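Local coordinates for Lin1840 protein (Listeria innocua serovar 6a, PDB 4ZOC) that probably hydrolyses terminal, non-reducing beta-D-glucosyl residues, releasing beta-D-glucose, as a family 3 glycoside hydrolase that takes part in beta-1,2-glucan metabolism, at residues G699-F704 against V717-Y722; V644-V649 against S682-F687; P27-G32 against P42-M47. The protein carries 2 engineered substitutions. All blocks are in the same frame, centred on the assembly; numbering follows the deposited sequence. Where two conformers were deposited one is given.

Interaction 1: G699-F704 against V717-Y722; sequences GLHRVF and VEVGGY
Strands 699-704 and 717-720 run antiparallel, their axes 4.6 Å apart at the closest and 142° between their directions, with Gly699 facing Val719, Leu700 facing Glu718 and His701 facing Val717. They belong to the beta hairpin 699-706/712-720 of the fibronectin type III-like region. Two hydrogen-bonded pairs flank one non-hydrogen-bonded pair, giving four backbone bonds, and these differ in quality. His701 N reaches Val717 O at 2.9 Å almost along the C=O axis, and the return bond from Val717 N is equally straight. At the Gly699 end the ladder is bent: Gly699 N lies 2.7 Å from Val719 O, on a lone pair but with an N-H...O angle of only 138°, while Val719 N approaches Gly699 O from above the carbonyl plane. The backbone angles of Gly699 would press a CB against the preceding carbonyl oxygen, which calls for glycine.

On the face that holds His701, Val717 and Val719, the contact is apolar. Val719 CG2 meets His701 CD2 obliquely at 3.9 Å, and Val703 CG2 touches Val717 CG2. Phe685 adds an edge-to-face ring contact with His701, and Leu618 of the neighbouring strand 617-620 packs on both valines, Val717 and Val719.

The other face carries Leu700 and Glu718, whose side chains cross at about a right angle. Glu718 starts with CG anti to its backbone N, then bends at chi2 (76°), which swings the carboxylate back over the opposite strand. There OE1 forms a salt bridge with Arg284 NH2 of the second subunit, bringing the dimer partner to this face, while Glu718 OE2 rests 3.6 Å from Leu700 CB.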
loop_
_atom_site.group_PDB
_atom_site.type_symbol
_atom_site.label_atom_id
_atom_site.label_comp_id
_atom_site.label_asym_id
_atom_site.label_seq_id
_atom_site.Cartn_x
_atom_site.Cartn_y
_atom_site.Cartn_z
ATOM N N GLY A 699 -0.448 -28.775 -14.102
ATOM C CA GLY A 699 -1.775 -28.201 -14.195
ATOM C C GLY A 699 -1.915 -27.346 -15.444
ATOM O O GLY A 699 -1.054 -27.349 -16.300
ATOM N N LEU A 700 -3.049 -26.631 -15.494
ATOM C CA LEU A 700 -3.481 -25.837 -16.566
ATOM C C LEU A 700 -2.824 -24.457 -16.550
ATOM O O LEU A 700 -2.832 -23.766 -15.494
ATOM C CB LEU A 700 -4.994 -25.600 -16.453
ATOM C CG LEU A 700 -5.643 -24.860 -17.675
ATOM C CD1 LEU A 700 -5.469 -25.513 -19.061
ATOM C CD2 LEU A 700 -7.152 -24.631 -17.409
ATOM N N HIS A 701 -2.348 -24.024 -17.717
ATOM C CA HIS A 701 -1.830 -22.647 -17.913
ATOM C C HIS A 701 -2.527 -22.070 -19.111
ATOM O O HIS A 701 -2.928 -22.827 -20.020
ATOM C CB HIS A 701 -0.331 -22.640 -18.162
ATOM C CG HIS A 701 0.473 -23.000 -16.946
ATOM N ND1 HIS A 701 1.187 -22.088 -16.225
ATOM C CD2 HIS A 701 0.627 -24.190 -16.308
ATOM C CE1 HIS A 701 1.712 -22.680 -15.168
ATOM N NE2 HIS A 701 1.432 -23.972 -15.231
ATOM N N ARG A 702 -2.703 -20.769 -19.134
ATOM C CA ARG A 702 -3.137 -20.036 -20.302
ATOM C C ARG A 702 -2.018 -19.231 -20.866
ATOM O O ARG A 702 -1.231 -18.681 -20.154
ATOM C CB ARG A 702 -4.299 -19.100 -19.975
ATOM C CG ARG A 702 -5.533 -19.861 -19.517
ATOM C CD ARG A 702 -6.672 -18.901 -19.349
ATOM N NE ARG A 702 -7.769 -19.654 -18.797
ATOM C CZ ARG A 702 -8.311 -19.501 -17.586
ATOM N NH1 ARG A 702 -7.884 -18.587 -16.716
ATOM N NH2 ARG A 702 -9.302 -20.290 -17.225
ATOM N N VAL A 703 -2.011 -19.117 -22.172
ATOM C CA VAL A 703 -0.991 -18.474 -22.967
ATOM C C VAL A 703 -1.718 -17.393 -23.754
ATOM O O VAL A 703 -2.712 -17.672 -24.445
ATOM C CB VAL A 703 -0.291 -19.474 -23.976
ATOM C CG1 VAL A 703 0.829 -18.739 -24.720
ATOM C CG2 VAL A 703 0.355 -20.647 -23.239
ATOM N N PHE A 704 -1.277 -16.141 -23.594
ATOM C CA PHE A 704 -1.894 -14.992 -24.212
ATOM C C PHE A 704 -0.909 -14.363 -25.158
ATOM O O PHE A 704 0.243 -13.992 -24.776
ATOM C CB PHE A 704 -2.314 -13.920 -23.186
ATOM C CG PHE A 704 -3.123 -14.445 -22.022
ATOM C CD1 PHE A 704 -2.497 -15.040 -20.921
ATOM C CD2 PHE A 704 -4.504 -14.284 -22.015
ATOM C CE1 PHE A 704 -3.235 -15.468 -19.853
ATOM C CE2 PHE A 704 -5.249 -14.714 -20.941
ATOM C CZ PHE A 704 -4.619 -15.322 -19.852
ATOM N N VAL A 717 -2.936 -24.813 -22.167
ATOM C CA VAL A 717 -1.930 -25.865 -22.174
ATOM C C VAL A 717 -1.986 -26.578 -20.854
ATOM O O VAL A 717 -1.932 -25.972 -19.783
ATOM C CB VAL A 717 -0.505 -25.344 -22.362
ATOM C CG1 VAL A 717 0.466 -26.499 -22.307
ATOM C CG2 VAL A 717 -0.376 -24.559 -23.659
ATOM N N GLU A 718 -2.128 -27.882 -20.917
ATOM C CA GLU A 718 -2.104 -28.660 -19.729
ATOM C C GLU A 718 -0.675 -29.240 -19.548
ATOM O O GLU A 718 -0.224 -30.045 -20.349
ATOM C CB GLU A 718 -3.167 -29.773 -19.809
ATOM C CG GLU A 718 -3.332 -30.515 -18.499
ATOM C CD GLU A 718 -4.114 -29.750 -17.426
ATOM O OE1 GLU A 718 -3.798 -30.006 -16.221
ATOM O OE2 GLU A 718 -5.073 -28.981 -17.743
ATOM N N VAL A 719 -0.028 -28.857 -18.452
ATOM C CA VAL A 719 1.290 -29.298 -18.066
ATOM C C VAL A 719 1.215 -30.458 -17.102
ATOM O O VAL A 719 0.531 -30.412 -16.060
ATOM C CB VAL A 719 2.119 -28.114 -17.472
ATOM C CG1 VAL A 719 3.559 -28.540 -17.197
ATOM C CG2 VAL A 719 2.213 -26.997 -18.468
ATOM N N GLY A 720 1.827 -31.574 -17.459
ATOM C CA GLY A 720 1.918 -32.687 -16.482
ATOM C C GLY A 720 2.814 -33.810 -16.911
ATOM O O GLY A 720 3.571 -33.629 -17.735
ATOM N N GLY A 721 2.709 -34.970 -16.290
ATOM C CA GLY A 721 3.457 -36.162 -16.739
ATOM C C GLY A 721 4.831 -36.236 -16.154
ATOM O O GLY A 721 5.026 -35.979 -14.928
ATOM N N TYR A 722 5.813 -36.532 -16.996
ATOM C CA TYR A 722 7.177 -36.616 -16.541
ATOM C C TYR A 722 7.955 -35.319 -16.679
ATOM O O TYR A 722 7.471 -34.367 -17.284
ATOM C CB TYR A 722 7.909 -37.791 -17.255
ATOM C CG TYR A 722 7.969 -37.643 -18.740
ATOM C CD1 TYR A 722 8.935 -36.896 -19.320
ATOM C CD2 TYR A 722 6.998 -38.265 -19.582
ATOM C CE1 TYR A 722 9.021 -36.763 -20.735
ATOM C CE2 TYR A 722 7.071 -38.151 -20.965
ATOM C CZ TYR A 722 8.080 -37.375 -21.541
ATOM O OH TYR A 722 8.188 -37.234 -22.930
#

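Interaction 2: V644-V649 against S682-F687; sequences VYLQDV and SEAFSF. With MG (magnesium ion), chain D.
Leu646 makes the tight half of this contact, pushing one methyl into the turn formed by 682-685. Its CD2 stands squarely over the face of the Phe685 ring, 3.7 Å from the centroid and only 3° off the normal, a CH-pi contact in which all six ring carbons are nearly equidistant from the methyl. The same carbon also touches Ala684 O at 3.4 Å and packs against Ala684 CB. A chi1 of -143°, well away from a staggered value, accompanies this placement. Phe685 itself has CG anti to its carbonyl carbon.

The turn is held from within: Ser682 O accepts both Phe685 N and the hydroxyl of Ser686, the latter from above the carbonyl plane. In the fibronectin type III-like domain, this loop between strands 673-680 and 687-688 thus sits against the C-terminal end of strand 638-648, where the chain leaves the sheet and binds magnesium.

Two residues on from Leu646, around Asp648, the contact loosens and water takes over. Asp648 OD2 and Phe685 O are 4.4 Å apart and, both being acceptors, are joined through water: water 2 spans them, donating to Asp648 OD2 at 2.6 Å and to the carbonyl as well. Water 1 makes a second, weaker link to OD2 and lies in plane at the edge of the Phe687 ring. That ring, its plane 69° from the carboxylate, brings Phe687 CE1 to 3.8 Å from Asp648 OD2. Asp648 divides its oxygens: OD1 binds the metal at 2.0 Å, while OD2 lies 2.7 Å from water 3, itself a magnesium ligand, in hydrogen-bonding contact. Waters 4, 5 and 6 and the backbone O of Thr650 complete the six-coordinate shell.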
loop_
_atom_site.group_PDB
_atom_site.type_symbol
_atom_site.label_atom_id
_atom_site.label_comp_id
_atom_site.label_asym_id
_atom_site.label_seq_id
_atom_site.Cartn_x
_atom_site.Cartn_y
_atom_site.Cartn_z
ATOM N N VAL A 644 3.893 -11.850 -25.069
ATOM C CA VAL A 644 3.379 -13.172 -24.645
ATOM C C VAL A 644 3.318 -13.218 -23.134
ATOM O O VAL A 644 4.331 -13.013 -22.445
ATOM C CB VAL A 644 4.240 -14.315 -25.188
ATOM C CG1 VAL A 644 3.670 -15.649 -24.774
ATOM C CG2 VAL A 644 4.419 -14.188 -26.690
ATOM N N TYR A 645 2.115 -13.564 -22.644
ATOM C CA TYR A 645 1.831 -13.723 -21.253
ATOM C C TYR A 645 1.443 -15.161 -20.890
ATOM O O TYR A 645 0.853 -15.929 -21.694
ATOM C CB TYR A 645 0.703 -12.758 -20.862
ATOM C CG TYR A 645 0.949 -11.292 -21.104
ATOM C CD1 TYR A 645 0.690 -10.737 -22.331
ATOM C CD2 TYR A 645 1.313 -10.460 -20.066
ATOM C CE1 TYR A 645 0.869 -9.380 -22.578
ATOM C CE2 TYR A 645 1.575 -9.103 -20.285
ATOM C CZ TYR A 645 1.339 -8.577 -21.519
ATOM O OH TYR A 645 1.538 -7.265 -21.767
ATOM N N LEU A 646 1.824 -15.546 -19.714
ATOM C CA LEU A 646 1.406 -16.785 -19.130
ATOM C C LEU A 646 0.561 -16.588 -17.805
ATOM O O LEU A 646 0.828 -15.664 -16.974
ATOM C CB LEU A 646 2.634 -17.566 -18.809
ATOM C CG LEU A 646 2.614 -19.071 -18.994
ATOM C CD1 LEU A 646 2.138 -19.425 -20.433
ATOM C CD2 LEU A 646 4.031 -19.526 -18.685
ATOM N N GLN A 647 -0.470 -17.416 -17.640
ATOM C CA GLN A 647 -1.204 -17.549 -16.461
ATOM C C GLN A 647 -1.180 -19.001 -15.928
ATOM O O GLN A 647 -1.430 -19.936 -16.685
ATOM C CB GLN A 647 -2.647 -17.150 -16.655
ATOM C CG GLN A 647 -3.500 -17.290 -15.391
ATOM C CD GLN A 647 -4.983 -17.003 -15.605
ATOM O OE1 GLN A 647 -5.491 -17.019 -16.715
ATOM N NE2 GLN A 647 -5.679 -16.692 -14.513
ATOM N N ASP A 648 -0.919 -19.160 -14.624
ATOM C CA ASP A 648 -1.064 -20.386 -13.882
ATOM C C ASP A 648 -2.460 -20.381 -13.245
ATOM O O ASP A 648 -2.682 -19.675 -12.273
ATOM C CB ASP A 648 0.060 -20.501 -12.862
ATOM C CG ASP A 648 0.189 -21.867 -12.241
ATOM O OD1 ASP A 648 -0.704 -22.752 -12.422
ATOM O OD2 ASP A 648 1.218 -22.041 -11.534
ATOM N N VAL A 649 -3.369 -21.186 -13.766
ATOM C CA VAL A 649 -4.791 -21.035 -13.451
ATOM C C VAL A 649 -5.141 -21.450 -11.998
ATOM O O VAL A 649 -5.923 -20.776 -11.289
ATOM C CB VAL A 649 -5.637 -21.793 -14.479
ATOM C CG1 VAL A 649 -7.043 -21.726 -14.102
ATOM C CG2 VAL A 649 -5.468 -21.215 -15.880
ATOM N N SER A 682 10.697 -23.798 -18.971
ATOM C CA SER A 682 9.918 -24.215 -17.805
ATOM C C SER A 682 10.017 -23.218 -16.626
ATOM O O SER A 682 9.108 -23.123 -15.808
ATOM C CB SER A 682 10.233 -25.642 -17.403
ATOM O OG SER A 682 11.525 -25.712 -16.915
ATOM N N GLU A 683 11.097 -22.458 -16.573
ATOM C CA GLU A 683 11.207 -21.403 -15.603
ATOM C C GLU A 683 10.018 -20.405 -15.696
ATOM O O GLU A 683 9.552 -19.896 -14.687
ATOM C CB GLU A 683 12.579 -20.690 -15.753
ATOM C CG GLU A 683 12.851 -19.735 -14.613
ATOM C CD GLU A 683 12.207 -18.364 -14.824
ATOM O OE1 GLU A 683 12.109 -17.924 -15.995
ATOM O OE2 GLU A 683 11.790 -17.734 -13.816
ATOM N N ALA A 684 9.504 -20.178 -16.897
ATOM C CA ALA A 684 8.354 -19.269 -17.111
ATOM C C ALA A 684 7.136 -19.809 -16.446
ATOM O O ALA A 684 6.218 -19.039 -16.138
ATOM C CB ALA A 684 8.098 -19.065 -18.576
ATOM N N PHE A 685 7.096 -21.140 -16.243
ATOM C CA PHE A 685 5.949 -21.781 -15.620
ATOM C C PHE A 685 6.063 -21.938 -14.097
ATOM O O PHE A 685 5.143 -22.426 -13.458
ATOM C CB PHE A 685 5.717 -23.186 -16.246
ATOM C CG PHE A 685 5.280 -23.164 -17.677
ATOM C CD1 PHE A 685 6.186 -22.968 -18.722
ATOM C CD2 PHE A 685 3.973 -23.415 -17.997
ATOM C CE1 PHE A 685 5.751 -22.923 -20.050
ATOM C CE2 PHE A 685 3.516 -23.327 -19.302
ATOM C CZ PHE A 685 4.402 -23.139 -20.350
ATOM N N SER A 686 7.211 -21.546 -13.567
ATOM C CA SER A 686 7.568 -21.791 -12.191
ATOM C C SER A 686 7.292 -20.574 -11.344
ATOM O O SER A 686 7.140 -19.428 -11.855
ATOM C CB SER A 686 9.026 -22.160 -12.137
ATOM O OG SER A 686 9.199 -23.371 -12.896
ATOM N N PHE A 687 7.275 -20.842 -10.023
ATOM C CA PHE A 687 7.015 -19.838 -9.016
ATOM C C PHE A 687 7.492 -20.259 -7.646
ATOM O O PHE A 687 7.800 -21.406 -7.438
ATOM C CB PHE A 687 5.524 -19.482 -8.953
ATOM C CG PHE A 687 4.672 -20.547 -8.355
ATOM C CD1 PHE A 687 4.309 -21.664 -9.152
ATOM C CD2 PHE A 687 4.311 -20.522 -7.063
ATOM C CE1 PHE A 687 3.519 -22.659 -8.610
ATOM C CE2 PHE A 687 3.532 -21.525 -6.526
ATOM C CZ PHE A 687 3.177 -22.609 -7.332
HETATM MG MG MG D . -0.998 -24.602 -11.729
HETATM O O HOH W 1 3.715 -24.211 -11.877
HETATM O O HOH W 2 3.205 -20.499 -12.365
HETATM O O HOH W 3 0.619 -24.394 -10.389
HETATM O O HOH W 4 0.252 -25.500 -13.036
HETATM O O HOH W 5 -2.640 -24.666 -13.029
HETATM O O HOH W 6 -1.511 -26.503 -10.877
#

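Interaction 3: P27-G32 against P42-M47; sequences PFLFKG and PLLQEM
The ring of Phe28 offers its edge, not a face, to the helix: Leu43 CD2 arrives near the ring plane and stops 3.5 Å from Phe28 CE1, with CZ somewhat farther off. The two side chains cross at about a right angle. Phe28 has CG in the crowded position between its backbone N and carbonyl carbon (chi1 48°), and from there the ring extends to the helix although its CB does not point that way. The second flat group, the Phe30 ring, has Pro27 O in plane at its edge; its CB points away from the helix, and it packs on Val60 and Ile72 instead.

Leu29 makes most of the apolar contact. Its CD2 is 3.7 Å from Leu43 CD2 and also lies against Leu43 CG and Leu44 CG, so the branch settles between two successive helix residues. The other branch, Leu29 CD1, comes within 4.1 Å of Met47 SD, one turn further along. Leu43, its CG anti to the backbone N, puts CD2 against both Phe28 CE1 and Leu29 CD2.

These residues belong to the TIM-barrel-type N-terminal domain of family 3 glycoside hydrolases. Strand 23-25 is the first strand of its parallel sheet, and the chain leaving it makes the short 3-10 turn 27-29, then passes through a loop to helix 37-47, which folds back over the turn.

The contact is almost wholly apolar, the exception being Leu44 CD2, 3.9 Å from Leu29 O. A polar tie between turn and helix comes from just outside, where Phe28 O is hydrogen-bonded to Thr40 OG1 in the preceding part of the same helix. Met303 packs on Leu29 and Leu49 touches Leu44, while Met47 O, hydrogen-bonded to His309 NE2, fastens the helix to another part of the domain.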
loop_
_atom_site.group_PDB
_atom_site.type_symbol
_atom_site.label_atom_id
_atom_site.label_comp_id
_atom_site.label_asym_id
_atom_site.label_seq_id
_atom_site.Cartn_x
_atom_site.Cartn_y
_atom_site.Cartn_z
ATOM N N PRO A 27 34.818 14.639 -4.966
ATOM C CA PRO A 27 36.176 14.907 -5.470
ATOM C C PRO A 27 36.914 16.065 -4.771
ATOM O O PRO A 27 38.181 16.089 -4.680
ATOM C CB PRO A 27 35.954 15.254 -6.927
ATOM C CG PRO A 27 34.480 15.677 -7.022
ATOM C CD PRO A 27 33.822 14.723 -6.039
ATOM N N PHE A 28 36.146 17.047 -4.336
ATOM C CA PHE A 28 36.764 18.280 -3.782
ATOM C C PHE A 28 37.268 18.097 -2.353
ATOM O O PHE A 28 37.822 19.027 -1.757
ATOM C CB PHE A 28 35.784 19.477 -3.864
ATOM C CG PHE A 28 34.425 19.189 -3.367
ATOM C CD1 PHE A 28 34.160 19.296 -2.030
ATOM C CD2 PHE A 28 33.387 18.859 -4.251
ATOM C CE1 PHE A 28 32.877 19.029 -1.558
ATOM C CE2 PHE A 28 32.106 18.571 -3.763
ATOM C CZ PHE A 28 31.876 18.671 -2.434
ATOM N N LEU A 29 37.103 16.895 -1.813
ATOM C CA LEU A 29 37.779 16.480 -0.563
ATOM C C LEU A 29 39.212 15.958 -0.791
ATOM O O LEU A 29 39.919 15.670 0.146
ATOM C CB LEU A 29 36.961 15.469 0.233
ATOM C CG LEU A 29 35.578 16.017 0.549
ATOM C CD1 LEU A 29 34.595 14.994 1.038
ATOM C CD2 LEU A 29 35.690 17.139 1.571
ATOM N N PHE A 30 39.655 15.917 -2.025
ATOM C CA PHE A 30 40.960 15.419 -2.327
ATOM C C PHE A 30 41.830 16.577 -2.790
ATOM O O PHE A 30 41.401 17.442 -3.528
ATOM C CB PHE A 30 40.913 14.345 -3.425
ATOM C CG PHE A 30 40.238 13.085 -3.035
ATOM C CD1 PHE A 30 38.890 12.956 -3.187
ATOM C CD2 PHE A 30 40.950 12.004 -2.556
ATOM C CE1 PHE A 30 38.256 11.739 -2.853
ATOM C CE2 PHE A 30 40.321 10.807 -2.206
ATOM C CZ PHE A 30 38.970 10.681 -2.378
ATOM N N LYS A 31 43.095 16.530 -2.436
ATOM C CA LYS A 31 44.055 17.363 -3.077
ATOM C C LYS A 31 44.064 17.119 -4.612
ATOM O O LYS A 31 43.900 15.965 -5.127
ATOM C CB LYS A 31 45.433 17.033 -2.493
ATOM C CG LYS A 31 46.590 17.795 -3.115
ATOM C CD LYS A 31 47.863 17.360 -2.383
ATOM C CE LYS A 31 49.114 17.865 -3.078
ATOM N NZ LYS A 31 49.130 19.338 -2.979
ATOM N N GLY A 32 44.275 18.199 -5.364
ATOM C CA GLY A 32 44.429 18.038 -6.819
ATOM C C GLY A 32 43.121 18.175 -7.604
ATOM O O GLY A 32 43.112 18.148 -8.852
ATOM N N PRO A 42 35.791 23.600 4.847
ATOM C CA PRO A 42 34.655 23.404 5.727
ATOM C C PRO A 42 34.164 21.938 5.814
ATOM O O PRO A 42 33.858 21.455 6.891
ATOM C CB PRO A 42 33.601 24.332 5.131
ATOM C CG PRO A 42 34.431 25.427 4.499
ATOM C CD PRO A 42 35.540 24.664 3.851
ATOM N N LEU A 43 34.089 21.236 4.689
ATOM C CA LEU A 43 33.565 19.885 4.716
ATOM C C LEU A 43 34.589 18.881 5.321
ATOM O O LEU A 43 34.224 17.978 6.040
ATOM C CB LEU A 43 33.050 19.517 3.319
ATOM C CG LEU A 43 32.323 18.198 3.163
ATOM C CD1 LEU A 43 31.027 18.228 3.987
ATOM C CD2 LEU A 43 32.103 17.922 1.668
ATOM N N LEU A 44 35.869 19.042 5.058
ATOM C CA LEU A 44 36.875 18.235 5.777
ATOM C C LEU A 44 36.743 18.412 7.299
ATOM O O LEU A 44 36.820 17.437 8.023
ATOM C CB LEU A 44 38.323 18.553 5.337
ATOM C CG LEU A 44 38.794 18.096 3.933
ATOM C CD1 LEU A 44 40.086 18.771 3.564
ATOM C CD2 LEU A 44 39.008 16.590 3.850
ATOM N N GLN A 45 36.490 19.635 7.763
ATOM C CA GLN A 45 36.403 19.903 9.198
ATOM C C GLN A 45 35.171 19.228 9.792
ATOM O O GLN A 45 35.257 18.555 10.802
ATOM C CB GLN A 45 36.361 21.403 9.496
ATOM C CG GLN A 45 36.353 21.677 11.022
ATOM C CD GLN A 45 37.215 22.851 11.359
ATOM O OE1 GLN A 45 38.452 22.727 11.483
ATOM N NE2 GLN A 45 36.589 24.012 11.487
ATOM N N GLU A 46 34.038 19.393 9.112
ATOM C CA GLU A 46 32.762 18.852 9.573
ATOM C C GLU A 46 32.776 17.344 9.604
ATOM O O GLU A 46 32.255 16.755 10.554
ATOM C CB GLU A 46 31.608 19.379 8.738
ATOM C CG GLU A 46 30.304 18.600 8.860
ATOM C CD GLU A 46 29.272 19.000 7.789
ATOM O OE1 GLU A 46 29.498 19.970 7.010
ATOM O OE2 GLU A 46 28.216 18.321 7.706
ATOM N N MET A 47 33.423 16.714 8.622
ATOM C CA MET A 47 33.547 15.208 8.575
ATOM C C MET A 47 34.697 14.681 9.428
ATOM O O MET A 47 34.870 13.483 9.558
ATOM C CB MET A 47 33.725 14.768 7.132
ATOM C CG MET A 47 32.498 15.159 6.272
ATOM S SD MET A 47 32.585 14.530 4.614
ATOM C CE MET A 47 32.338 12.778 4.790
#

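Overall arrangement
From the N terminus, interaction 3 comes first and closes the short loop between the turn after strand 23-25 and helix 37-47. Some six hundred residues later, interaction 2 brings the loop at 682-687 back to strand 638-648, closing a longer excursion that includes strands 659-668 and 673-680. Interaction 1 closes the turn between strands 699-706 and 712-720. The three occur in series, none nested or crossed. Interactions 1 and 2 have centres 9 Å apart and share one sheet, in which strands 638-648 and 699-706 are neighbours; Arg702 NH1 lies 2.9 Å from Gln647 OE1. Interaction 3 stands alone, its centre about 53 Å from that of interaction 2.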